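Local atomic coordinates of malate dehydrogenase (Pyrococcus horikoshii, PDB entry 1V9N), a protein that catalyses the NAD-dependent interconversion of (S)-malate and oxaloacetate as a homodimer. Residues V190-L195 with G228-L233; G166-A171 with T263-V268; A156-I161 with K244-S249. All coordinates share one frame; numbering follows the deposited sequence.

Contact 1: V190-L195 with G228-L233. With NDP (NADPH dihydro-nicotinamide-adenine-dinucleotide phosphate), chain B.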
loop_
_atom_site.group_PDB
_atom_site.type_symbol
_atom_site.label_atom_id
_atom_site.label_comp_id
_atom_site.label_asym_id
_atom_site.label_seq_id
_atom_site.Cartn_x
_atom_site.Cartn_y
_atom_site.Cartn_z
ATOM N N VAL A 190 12.177 -7.412 5.360
ATOM C CA VAL A 190 11.783 -8.629 6.067
ATOM C C VAL A 190 11.336 -8.313 7.488
ATOM O O VAL A 190 11.650 -7.254 8.026
ATOM C CB VAL A 190 12.943 -9.652 6.145
ATOM C CG1 VAL A 190 13.414 -10.008 4.746
ATOM C CG2 VAL A 190 14.094 -9.083 6.973
ATOM N N PRO A 191 10.581 -9.229 8.110
ATOM C CA PRO A 191 10.097 -9.039 9.482
ATOM C C PRO A 191 11.236 -9.332 10.451
ATOM O O PRO A 191 12.121 -10.133 10.145
ATOM C CB PRO A 191 8.984 -10.080 9.614
ATOM C CG PRO A 191 8.627 -10.414 8.203
ATOM C CD PRO A 191 9.940 -10.401 7.499
ATOM N N ILE A 192 11.225 -8.690 11.615
ATOM C CA ILE A 192 12.277 -8.943 12.591
ATOM C C ILE A 192 12.128 -10.395 13.032
ATOM O O ILE A 192 13.113 -11.096 13.251
ATOM C CB ILE A 192 12.155 -8.018 13.823
ATOM C CG1 ILE A 192 13.419 -8.129 14.678
ATOM C CG2 ILE A 192 10.937 -8.395 14.654
ATOM C CD1 ILE A 192 14.683 -7.716 13.958
ATOM N N GLY A 193 10.879 -10.838 13.137
ATOM C CA GLY A 193 10.604 -12.202 13.540
ATOM C C GLY A 193 11.268 -13.228 12.640
ATOM O O GLY A 193 11.371 -14.395 13.008
ATOM N N LYS A 194 11.710 -12.807 11.457
ATOM C CA LYS A 194 12.365 -13.730 10.540
ATOM C C LYS A 194 13.745 -14.099 11.057
ATOM O O LYS A 194 14.043 -15.274 11.255
ATOM C CB LYS A 194 12.493 -13.125 9.137
ATOM C CG LYS A 194 13.369 -13.958 8.200
ATOM C CD LYS A 194 13.241 -13.534 6.742
ATOM C CE LYS A 194 11.901 -13.962 6.154
ATOM N NZ LYS A 194 11.778 -13.617 4.706
ATOM N N LEU A 195 14.579 -13.088 11.279
ATOM C CA LEU A 195 15.937 -13.297 11.772
ATOM C C LEU A 195 15.994 -14.351 12.880
ATOM O O LEU A 195 15.763 -14.052 14.054
ATOM C CB LEU A 195 16.515 -11.971 12.280
ATOM C CG LEU A 195 16.625 -10.856 11.236
ATOM C CD1 LEU A 195 17.163 -9.589 11.878
ATOM C CD2 LEU A 195 17.534 -11.308 10.107
ATOM N N GLY A 228 21.153 -2.667 16.030
ATOM C CA GLY A 228 20.963 -2.616 14.590
ATOM C C GLY A 228 19.530 -2.264 14.234
ATOM O O GLY A 228 18.700 -2.043 15.117
ATOM N N ALA A 229 19.233 -2.207 12.940
ATOM C CA ALA A 229 17.888 -1.878 12.484
ATOM C C ALA A 229 17.605 -2.501 11.123
ATOM O O ALA A 229 18.523 -2.732 10.330
ATOM C CB ALA A 229 17.718 -0.366 12.409
ATOM N N LEU A 230 16.331 -2.780 10.862
ATOM C CA LEU A 230 15.925 -3.363 9.591
ATOM C C LEU A 230 15.832 -2.257 8.549
ATOM O O LEU A 230 15.736 -1.077 8.890
ATOM C CB LEU A 230 14.567 -4.062 9.725
ATOM C CG LEU A 230 14.508 -5.318 10.600
ATOM C CD1 LEU A 230 13.062 -5.749 10.805
ATOM C CD2 LEU A 230 15.310 -6.430 9.946
ATOM N N LEU A 231 15.867 -2.648 7.282
ATOM C CA LEU A 231 15.782 -1.700 6.179
ATOM C C LEU A 231 14.364 -1.738 5.595
ATOM O O LEU A 231 13.720 -2.784 5.581
ATOM C CB LEU A 231 16.810 -2.076 5.101
ATOM C CG LEU A 231 17.886 -1.060 4.682
ATOM C CD1 LEU A 231 18.553 -0.438 5.896
ATOM C CD2 LEU A 231 18.915 -1.763 3.806
ATOM N N PRO A 232 13.853 -0.589 5.126
ATOM C CA PRO A 232 12.504 -0.554 4.552
ATOM C C PRO A 232 12.518 -1.116 3.135
ATOM O O PRO A 232 13.556 -1.089 2.467
ATOM C CB PRO A 232 12.171 0.931 4.564
ATOM C CG PRO A 232 13.506 1.550 4.272
ATOM C CD PRO A 232 14.438 0.762 5.170
ATOM N N LEU A 233 11.378 -1.632 2.683
ATOM C CA LEU A 233 11.281 -2.173 1.334
ATOM C C LEU A 233 11.908 -1.161 0.381
ATOM O O LEU A 233 11.639 0.034 0.465
ATOM C CB LEU A 233 9.816 -2.411 0.954
ATOM C CG LEU A 233 9.552 -2.958 -0.453
ATOM C CD1 LEU A 233 10.275 -4.286 -0.632
ATOM C CD2 LEU A 233 8.048 -3.131 -0.672
HETATM P PA NDP B . 6.825 -12.668 2.481
HETATM O O1A NDP B . 6.911 -14.013 2.997
HETATM O O2A NDP B . 7.959 -11.985 1.766
HETATM O O5B NDP B . 5.490 -12.613 1.528
HETATM C C5B NDP B . 5.087 -11.397 0.872
HETATM C C4B NDP B . 3.790 -11.746 0.117
HETATM O O4B NDP B . 4.225 -12.088 -1.211
HETATM C C3B NDP B . 2.969 -12.909 0.600
HETATM O O3B NDP B . 1.561 -12.563 0.430
HETATM C C2B NDP B . 3.332 -14.077 -0.247
HETATM O O2B NDP B . 2.364 -15.132 -0.379
HETATM C C1B NDP B . 3.725 -13.389 -1.517
HETATM N N9A NDP B . 4.815 -14.052 -2.285
HETATM C C8A NDP B . 5.983 -14.714 -1.810
HETATM N N7A NDP B . 6.717 -15.149 -2.809
HETATM C C5A NDP B . 6.068 -14.792 -3.956
HETATM C C6A NDP B . 6.326 -14.950 -5.355
HETATM N N6A NDP B . 7.434 -15.576 -5.767
HETATM N N1A NDP B . 5.433 -14.453 -6.279
HETATM C C2A NDP B . 4.295 -13.806 -5.866
HETATM N N3A NDP B . 3.964 -13.603 -4.574
HETATM C C4A NDP B . 4.898 -14.123 -3.657
HETATM O O3 NDP B . 6.329 -11.625 3.546
HETATM P PN NDP B . 6.826 -10.993 4.914
HETATM O O1N NDP B . 6.930 -9.560 4.659
HETATM O O2N NDP B . 8.094 -11.751 5.191
HETATM O O5D NDP B . 5.630 -11.391 5.885
HETATM C C5D NDP B . 5.845 -11.925 7.221
HETATM C C4D NDP B . 4.465 -12.210 7.930
HETATM O O4D NDP B . 4.523 -11.573 9.194
HETATM C C3D NDP B . 3.193 -11.650 7.248
HETATM O O3D NDP B . 2.168 -12.649 7.332
HETATM C C2D NDP B . 2.863 -10.367 7.992
HETATM O O2D NDP B . 1.481 -10.080 7.946
HETATM C C1D NDP B . 3.418 -10.692 9.404
HETATM N N1N NDP B . 3.892 -9.502 10.161
HETATM C C2N NDP B . 3.167 -9.175 11.341
HETATM C C3N NDP B . 3.630 -8.019 12.094
HETATM C C7N NDP B . 2.932 -7.635 13.325
HETATM O O7N NDP B . 3.270 -6.670 14.022
HETATM N N7N NDP B . 1.855 -8.347 13.756
HETATM C C4N NDP B . 4.767 -7.303 11.609
HETATM C C5N NDP B . 5.455 -7.638 10.450
HETATM C C6N NDP B . 5.024 -8.744 9.721
HETATM P P2B NDP B . 2.375 -16.485 0.385
HETATM O O1X NDP B . 1.999 -17.439 -0.670
HETATM O O2X NDP B . 1.363 -16.457 1.486
HETATM O O3X NDP B . 3.772 -16.756 0.934
HETATM O O HOH W 1 14.348 -5.342 6.249
#
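Leu230 carries nearly all of the apolar packing, pushing its two methyl groups against the bend formed by Val190, Pro191 and Ile192. CD1 makes the closest approaches and meets backbone as much as side chain, lying 3.5 Å from Val190 O and 3.6 Å from Ile192 N. Beside it, the Ile192 side chain crosses that of Leu230 at about a right angle, with Ile192 CB 3.9 Å from Leu230 CD1. In Ile192, CG1 stands anti to the backbone N (chi1 -169°), which carries its CD1 forward onto the branch point and CD1 of Leu230. The other methyl, Leu230 CD2, is flanked by Val190 CG2 at 4.2 Å and by Leu195 CD1 at 4.1 Å; the Leu195 side chain runs past that of Leu230 in the opposite direction.

The polar link is indirect. One water accepts from Val190 N at 3.1 Å and donates to Leu231 O at 2.7 Å, tying the two backbones together next to the apolar cluster. Within 190-195, Lys194 N bonds to Pro191 O and closes the turn that brings Leu195 round to Leu230.

Pro191, which turns away from Leu230, faces the cofactor: its CD is 3.2 Å from the phosphate oxygen O2N of NADPH, and its CG packs on the adjoining ribose carbon C5D. Leu230 thus backs a wall of the dinucleotide pocket. Both segments belong to the long connection between strand 181-185 and helix 242-258, where backbone bonds join Leu230 to Leu154 and Ala156, Leu231 to Val189, and Leu233 to Thr187.

Contact 2: G166-A171 with T263-V268. With NDP (NADPH dihydro-nicotinamide-adenine-dinucleotide phosphate), chain B.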
loop_
_atom_site.group_PDB
_atom_site.type_symbol
_atom_site.label_atom_id
_atom_site.label_comp_id
_atom_site.label_asym_id
_atom_site.label_seq_id
_atom_site.Cartn_x
_atom_site.Cartn_y
_atom_site.Cartn_z
ATOM N N GLY A 166 7.892 0.857 12.422
ATOM C CA GLY A 166 7.541 -0.537 12.623
ATOM C C GLY A 166 7.597 -1.304 11.315
ATOM O O GLY A 166 7.692 -0.704 10.246
ATOM N N THR A 167 7.551 -2.630 11.391
ATOM C CA THR A 167 7.578 -3.455 10.193
ATOM C C THR A 167 6.201 -3.407 9.522
ATOM O O THR A 167 5.982 -3.971 8.447
ATOM C CB THR A 167 7.994 -4.895 10.532
ATOM O OG1 THR A 167 7.311 -5.333 11.713
ATOM C CG2 THR A 167 9.500 -4.954 10.772
ATOM N N ASN A 168 5.294 -2.711 10.196
ATOM C CA ASN A 168 3.927 -2.442 9.753
ATOM C C ASN A 168 3.485 -3.110 8.458
ATOM O O ASN A 168 3.622 -2.545 7.375
ATOM C CB ASN A 168 3.773 -0.928 9.645
ATOM C CG ASN A 168 4.222 -0.222 10.909
ATOM O OD1 ASN A 168 4.473 -0.867 11.928
ATOM N ND2 ASN A 168 4.313 1.099 10.859
ATOM N N PRO A 169 2.905 -4.312 8.563
ATOM C CA PRO A 169 2.453 -5.046 7.383
ATOM C C PRO A 169 1.165 -4.528 6.759
ATOM O O PRO A 169 0.410 -3.768 7.375
ATOM C CB PRO A 169 2.307 -6.470 7.913
ATOM C CG PRO A 169 1.767 -6.237 9.290
ATOM C CD PRO A 169 2.619 -5.068 9.797
ATOM N N ILE A 170 0.944 -4.947 5.517
ATOM C CA ILE A 170 -0.244 -4.606 4.753
ATOM C C ILE A 170 -0.752 -5.903 4.148
ATOM O O ILE A 170 0.022 -6.663 3.566
ATOM C CB ILE A 170 0.062 -3.644 3.592
ATOM C CG1 ILE A 170 0.534 -2.296 4.135
ATOM C CG2 ILE A 170 -1.179 -3.491 2.716
ATOM C CD1 ILE A 170 0.974 -1.320 3.054
ATOM N N ALA A 171 -2.047 -6.163 4.287
ATOM C CA ALA A 171 -2.620 -7.375 3.727
ATOM C C ALA A 171 -3.920 -7.089 2.987
ATOM O O ALA A 171 -4.735 -6.283 3.437
ATOM C CB ALA A 171 -2.868 -8.397 4.832
ATOM N N THR A 263 -1.272 5.404 19.062
ATOM C CA THR A 263 0.102 5.898 19.011
ATOM C C THR A 263 0.833 5.259 17.838
ATOM O O THR A 263 0.370 4.260 17.284
ATOM C CB THR A 263 0.874 5.608 20.330
ATOM O OG1 THR A 263 2.058 6.411 20.365
ATOM C CG2 THR A 263 1.277 4.145 20.425
ATOM N N TRP A 264 1.967 5.833 17.447
ATOM C CA TRP A 264 2.709 5.265 16.337
ATOM C C TRP A 264 3.837 4.348 16.813
ATOM O O TRP A 264 4.177 4.318 17.996
ATOM C CB TRP A 264 3.222 6.372 15.398
ATOM C CG TRP A 264 4.135 7.380 16.017
ATOM C CD1 TRP A 264 3.815 8.307 16.955
ATOM C CD2 TRP A 264 5.527 7.560 15.726
ATOM N NE1 TRP A 264 4.919 9.061 17.271
ATOM C CE2 TRP A 264 5.985 8.624 16.530
ATOM C CE3 TRP A 264 6.428 6.930 14.859
ATOM C CZ2 TRP A 264 7.311 9.072 16.499
ATOM C CZ3 TRP A 264 7.749 7.376 14.825
ATOM C CH2 TRP A 264 8.174 8.439 15.640
ATOM N N SER A 265 4.388 3.582 15.877
ATOM C CA SER A 265 5.433 2.599 16.147
ATOM C C SER A 265 6.467 2.892 17.229
ATOM O O SER A 265 6.686 2.068 18.122
ATOM C CB SER A 265 6.147 2.261 14.845
ATOM O OG SER A 265 5.220 1.696 13.938
ATOM N N LYS A 266 7.103 4.052 17.149
ATOM C CA LYS A 266 8.120 4.418 18.120
ATOM C C LYS A 266 7.668 4.208 19.564
ATOM O O LYS A 266 8.466 3.832 20.418
ATOM C CB LYS A 266 8.534 5.878 17.913
ATOM C CG LYS A 266 9.634 6.344 18.853
ATOM C CD LYS A 266 9.951 7.811 18.642
ATOM C CE LYS A 266 10.941 8.314 19.693
ATOM N NZ LYS A 266 11.215 9.768 19.523
ATOM N N TYR A 267 6.384 4.430 19.832
ATOM C CA TYR A 267 5.868 4.291 21.186
ATOM C C TYR A 267 5.104 3.013 21.505
ATOM O O TYR A 267 4.534 2.883 22.586
ATOM C CB TYR A 267 5.031 5.524 21.528
ATOM C CG TYR A 267 5.875 6.777 21.522
ATOM C CD1 TYR A 267 6.707 7.082 22.598
ATOM C CD2 TYR A 267 5.908 7.615 20.406
ATOM C CE1 TYR A 267 7.558 8.189 22.562
ATOM C CE2 TYR A 267 6.755 8.722 20.357
ATOM C CZ TYR A 267 7.577 9.001 21.436
ATOM O OH TYR A 267 8.424 10.083 21.390
ATOM N N VAL A 268 5.102 2.068 20.573
ATOM C CA VAL A 268 4.434 0.791 20.790
ATOM C C VAL A 268 5.356 -0.053 21.680
ATOM O O VAL A 268 6.528 -0.240 21.355
ATOM C CB VAL A 268 4.195 0.054 19.444
ATOM C CG1 VAL A 268 3.654 -1.347 19.695
ATOM C CG2 VAL A 268 3.222 0.856 18.576
HETATM P PA NDP B . 6.825 -12.668 2.481
HETATM O O1A NDP B . 6.911 -14.013 2.997
HETATM O O2A NDP B . 7.959 -11.985 1.766
HETATM O O5B NDP B . 5.490 -12.613 1.528
HETATM C C5B NDP B . 5.087 -11.397 0.872
HETATM C C4B NDP B . 3.790 -11.746 0.117
HETATM O O4B NDP B . 4.225 -12.088 -1.211
HETATM C C3B NDP B . 2.969 -12.909 0.600
HETATM O O3B NDP B . 1.561 -12.563 0.430
HETATM C C2B NDP B . 3.332 -14.077 -0.247
HETATM O O2B NDP B . 2.364 -15.132 -0.379
HETATM C C1B NDP B . 3.725 -13.389 -1.517
HETATM N N9A NDP B . 4.815 -14.052 -2.285
HETATM C C8A NDP B . 5.983 -14.714 -1.810
HETATM N N7A NDP B . 6.717 -15.149 -2.809
HETATM C C5A NDP B . 6.068 -14.792 -3.956
HETATM C C6A NDP B . 6.326 -14.950 -5.355
HETATM N N6A NDP B . 7.434 -15.576 -5.767
HETATM N N1A NDP B . 5.433 -14.453 -6.279
HETATM C C2A NDP B . 4.295 -13.806 -5.866
HETATM N N3A NDP B . 3.964 -13.603 -4.574
HETATM C C4A NDP B . 4.898 -14.123 -3.657
HETATM O O3 NDP B . 6.329 -11.625 3.546
HETATM P PN NDP B . 6.826 -10.993 4.914
HETATM O O1N NDP B . 6.930 -9.560 4.659
HETATM O O2N NDP B . 8.094 -11.751 5.191
HETATM O O5D NDP B . 5.630 -11.391 5.885
HETATM C C5D NDP B . 5.845 -11.925 7.221
HETATM C C4D NDP B . 4.465 -12.210 7.930
HETATM O O4D NDP B . 4.523 -11.573 9.194
HETATM C C3D NDP B . 3.193 -11.650 7.248
HETATM O O3D NDP B . 2.168 -12.649 7.332
HETATM C C2D NDP B . 2.863 -10.367 7.992
HETATM O O2D NDP B . 1.481 -10.080 7.946
HETATM C C1D NDP B . 3.418 -10.692 9.404
HETATM N N1N NDP B . 3.892 -9.502 10.161
HETATM C C2N NDP B . 3.167 -9.175 11.341
HETATM C C3N NDP B . 3.630 -8.019 12.094
HETATM C C7N NDP B . 2.932 -7.635 13.325
HETATM O O7N NDP B . 3.270 -6.670 14.022
HETATM N N7N NDP B . 1.855 -8.347 13.756
HETATM C C4N NDP B . 4.767 -7.303 11.609
HETATM C C5N NDP B . 5.455 -7.638 10.450
HETATM C C6N NDP B . 5.024 -8.744 9.721
HETATM P P2B NDP B . 2.375 -16.485 0.385
HETATM O O1X NDP B . 1.999 -17.439 -0.670
HETATM O O2X NDP B . 1.363 -16.457 1.486
HETATM O O3X NDP B . 3.772 -16.756 0.934
#
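Ser265 sets its hydroxyl against the side-chain amide of Asn168, with Ser265 OG 3.3 Å from both Asn168 OD1 and Asn168 ND2. The same oxygen sits 3.2 Å from Gly166 N, and Ser265 CB is nearly as close to that nitrogen. Turned anti to its carbonyl carbon (chi1 -61°), Ser265 OG faces Gly166 and the Asn168 amide, and a side chain on Gly166 would run into both Ser265 OG and Asn168 OD1. The polar ends are fixed mainly by helix 242-258: Asp253 OD2 bonds to both Ser265 OG and Asn168 ND2, and Ser249 O takes a further bond from Asn168 ND2.

The residues flanking Asn168 meet the cofactor. Pro169 lies over the nicotinamide ring, with its CD 3.6 Å from C4N, the carbon that carries the transferable hydride, and its CG 3.8 Å from C3N. Thr167 OG1 comes to 3.2 Å from C4N. An exchange of Pro169 for glycine would probably open a gap above the nicotinamide and leave that ring freer to tilt.

The contact joins the loop leading into strand 170-174 to the loop between helix 242-258 and strand 278-285. Ile170 packs on Met251 and Val252 of the helix, while Lys266 beyond Ser265 makes a salt bridge to Glu306 of the second subunit.

Contact 3: A156-I161 with K244-S249. With NDP (NADPH dihydro-nicotinamide-adenine-dinucleotide phosphate), chain C.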
loop_
_atom_site.group_PDB
_atom_site.type_symbol
_atom_site.label_atom_id
_atom_site.label_comp_id
_atom_site.label_asym_id
_atom_site.label_seq_id
_atom_site.Cartn_x
_atom_site.Cartn_y
_atom_site.Cartn_z
ATOM N N ALA A 156 14.618 1.663 10.281
ATOM C CA ALA A 156 15.192 3.003 10.230
ATOM C C ALA A 156 14.680 3.785 9.029
ATOM O O ALA A 156 14.657 3.279 7.906
ATOM C CB ALA A 156 16.716 2.923 10.180
ATOM N N PRO A 157 14.262 5.037 9.249
ATOM C CA PRO A 157 13.761 5.845 8.137
ATOM C C PRO A 157 14.893 6.114 7.150
ATOM O O PRO A 157 16.071 6.081 7.521
ATOM C CB PRO A 157 13.273 7.114 8.830
ATOM C CG PRO A 157 14.214 7.240 9.989
ATOM C CD PRO A 157 14.288 5.817 10.498
ATOM N N THR A 158 14.529 6.376 5.899
ATOM C CA THR A 158 15.506 6.640 4.858
ATOM C C THR A 158 16.386 7.830 5.217
ATOM O O THR A 158 15.903 8.955 5.361
ATOM C CB THR A 158 14.811 6.906 3.510
ATOM O OG1 THR A 158 13.999 5.775 3.166
ATOM C CG2 THR A 158 15.845 7.134 2.408
ATOM N N GLY A 159 17.681 7.568 5.363
ATOM C CA GLY A 159 18.614 8.621 5.710
ATOM C C GLY A 159 18.971 8.612 7.183
ATOM O O GLY A 159 19.747 9.453 7.645
ATOM N N GLY A 160 18.411 7.657 7.920
ATOM C CA GLY A 160 18.668 7.563 9.346
ATOM C C GLY A 160 19.209 6.212 9.758
ATOM O O GLY A 160 19.376 5.325 8.921
ATOM N N ILE A 161 19.474 6.045 11.050
ATOM C CA ILE A 161 20.020 4.791 11.555
ATOM C C ILE A 161 19.317 4.240 12.793
ATOM O O ILE A 161 19.620 3.135 13.238
ATOM C CB ILE A 161 21.529 4.944 11.871
ATOM C CG1 ILE A 161 21.739 6.017 12.938
ATOM C CG2 ILE A 161 22.282 5.335 10.611
ATOM C CD1 ILE A 161 23.200 6.275 13.274
ATOM N N LYS A 244 10.285 4.525 -0.479
ATOM C CA LYS A 244 8.923 4.075 -0.722
ATOM C C LYS A 244 8.493 3.106 0.374
ATOM O O LYS A 244 7.394 3.227 0.914
ATOM C CB LYS A 244 8.814 3.407 -2.094
ATOM C CG LYS A 244 9.003 4.378 -3.247
ATOM C CD LYS A 244 8.886 3.686 -4.600
ATOM C CE LYS A 244 8.999 4.709 -5.715
ATOM N NZ LYS A 244 8.758 4.115 -7.060
ATOM N N GLY A 245 9.357 2.150 0.704
ATOM C CA GLY A 245 9.029 1.208 1.757
ATOM C C GLY A 245 8.846 1.981 3.051
ATOM O O GLY A 245 8.057 1.606 3.920
ATOM N N TYR A 246 9.594 3.074 3.168
ATOM C CA TYR A 246 9.543 3.950 4.333
ATOM C C TYR A 246 8.198 4.686 4.364
ATOM O O TYR A 246 7.598 4.857 5.424
ATOM C CB TYR A 246 10.754 4.903 4.263
ATOM C CG TYR A 246 10.711 6.227 5.009
ATOM C CD1 TYR A 246 10.080 6.366 6.247
ATOM C CD2 TYR A 246 11.378 7.336 4.488
ATOM C CE1 TYR A 246 10.122 7.587 6.942
ATOM C CE2 TYR A 246 11.427 8.543 5.165
ATOM C CZ TYR A 246 10.803 8.671 6.386
ATOM O OH TYR A 246 10.868 9.892 7.028
ATOM N N GLY A 247 7.719 5.093 3.194
ATOM C CA GLY A 247 6.447 5.785 3.128
ATOM C C GLY A 247 5.292 4.853 3.451
ATOM O O GLY A 247 4.360 5.231 4.155
ATOM N N LEU A 248 5.356 3.632 2.930
ATOM C CA LEU A 248 4.321 2.633 3.168
ATOM C C LEU A 248 4.202 2.355 4.665
ATOM O O LEU A 248 3.107 2.140 5.186
ATOM C CB LEU A 248 4.661 1.340 2.420
ATOM C CG LEU A 248 4.581 1.403 0.889
ATOM C CD1 LEU A 248 5.240 0.174 0.281
ATOM C CD2 LEU A 248 3.120 1.498 0.455
ATOM N N SER A 249 5.339 2.354 5.354
ATOM C CA SER A 249 5.341 2.116 6.792
ATOM C C SER A 249 4.594 3.234 7.506
ATOM O O SER A 249 3.874 2.989 8.472
ATOM C CB SER A 249 6.772 2.032 7.326
ATOM O OG SER A 249 6.763 1.849 8.727
HETATM P PA NDP C . 9.537 9.195 -6.140
HETATM O O1A NDP C . 9.919 10.440 -6.761
HETATM O O2A NDP C . 10.502 8.066 -5.894
HETATM O O5B NDP C . 8.802 9.579 -4.725
HETATM C C5B NDP C . 8.265 8.563 -3.858
HETATM C C4B NDP C . 7.637 9.320 -2.673
HETATM O O4B NDP C . 8.672 9.351 -1.673
HETATM C C3B NDP C . 7.212 10.748 -2.877
HETATM O O3B NDP C . 5.985 10.962 -2.117
HETATM C C2B NDP C . 8.311 11.605 -2.357
HETATM O O2B NDP C . 7.974 12.937 -1.933
HETATM C C1B NDP C . 8.889 10.712 -1.304
HETATM N N9A NDP C . 10.360 10.831 -1.109
HETATM C C8A NDP C . 11.388 11.027 -2.074
HETATM N N7A NDP C . 12.571 11.055 -1.505
HETATM C C5A NDP C . 12.364 10.880 -0.166
HETATM C C6A NDP C . 13.210 10.804 0.986
HETATM N N6A NDP C . 14.537 10.912 0.853
HETATM N N1A NDP C . 12.657 10.614 2.234
HETATM C C2A NDP C . 11.297 10.497 2.380
HETATM N N3A NDP C . 10.418 10.550 1.358
HETATM C C4A NDP C . 11.017 10.745 0.098
HETATM O O3 NDP C . 8.288 8.522 -6.815
HETATM P PN NDP C . 7.896 7.868 -8.206
HETATM O O1N NDP C . 7.530 6.490 -7.892
HETATM O O2N NDP C . 9.124 8.096 -9.041
HETATM O O5D NDP C . 6.665 8.781 -8.634
HETATM C C5D NDP C . 6.503 9.304 -9.983
HETATM C C4D NDP C . 5.184 10.162 -10.088
HETATM O O4D NDP C . 4.469 9.664 -11.205
HETATM C C3D NDP C . 4.194 10.082 -8.900
HETATM O O3D NDP C . 3.701 11.404 -8.644
HETATM C C2D NDP C . 3.121 9.097 -9.330
HETATM O O2D NDP C . 1.886 9.365 -8.699
HETATM C C1D NDP C . 3.128 9.303 -10.868
HETATM N N1N NDP C . 2.750 8.093 -11.646
HETATM C C2N NDP C . 1.542 8.176 -12.394
HETATM C C3N NDP C . 1.169 7.000 -13.167
HETATM C C7N NDP C . -0.060 7.025 -13.968
HETATM O O7N NDP C . -0.439 6.070 -14.655
HETATM N N7N NDP C . -0.850 8.133 -13.980
HETATM C C4N NDP C . 2.029 5.861 -13.128
HETATM C C5N NDP C . 3.201 5.801 -12.386
HETATM C C6N NDP C . 3.571 6.920 -11.643
HETATM P P2B NDP C . 8.196 14.241 -2.749
HETATM O O1X NDP C . 8.686 15.171 -1.719
HETATM O O2X NDP C . 6.899 14.703 -3.333
HETATM O O3X NDP C . 9.232 13.996 -3.842
#
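Pro157 and Thr158, the first two residues of a type II beta turn that ends at Gly160, pack on Tyr246 near the start of helix 242-258. The apolar part is a CH-pi contact: Pro157 CB stands over one face of the tyrosine, 4.0 Å from the ring centroid and 25° off its normal. Thr158 N lies over the same face, displaced toward the rim, and Thr158 OG1 approaches Tyr246 CD2 to 3.3 Å. With CG roughly anti to the backbone N (chi1 157°), the Tyr246 ring swings out from the helix to meet the turn. The ring also makes a van der Waals contact with an NADPH adenine, Tyr246 CE2 lying 3.4 Å from C2A. Gly160 N bonds to Pro157 O across the turn, and Gly159 has a positive phi that calls for glycine.

Polar contacts reach across the dimer interface. Tyr246 OH bonds to Trp320 O of the second subunit. The cofactor is also held by Asp184 and Ala186 of the second subunit, making this a site shared between chains. Lys244 stretches to the same cofactor, its NZ also bonded to the carbonyl oxygens of Ala186, Ser188 and Val189 of the second subunit; Lys244 NZ donates to the phosphate oxygen O1N at 2.8 Å.

How the contacts relate
Along the chain the segments come in the order 156-161, 166-171, 190-195, 228-233, 244-249 and 263-268, so contacts 2 and 3 interlock while contact 1 falls within the span of each. Their centres are only 12 to 13 Å apart. Leu230 of contact 1 reaches Thr167 of contact 2 through CD1 and CG2, 3.6 Å apart, and its carbonyl probably bonds to Ala156 N of contact 3. Helix 242-258 supplies one side of contact 3 and, through Ser249 OG, bonds to Gly166 O of contact 2. Contacts 1 and 2 line one NADPH, whereas contact 3 reaches the other, so this compact region serves both cofactor sites of the dimer.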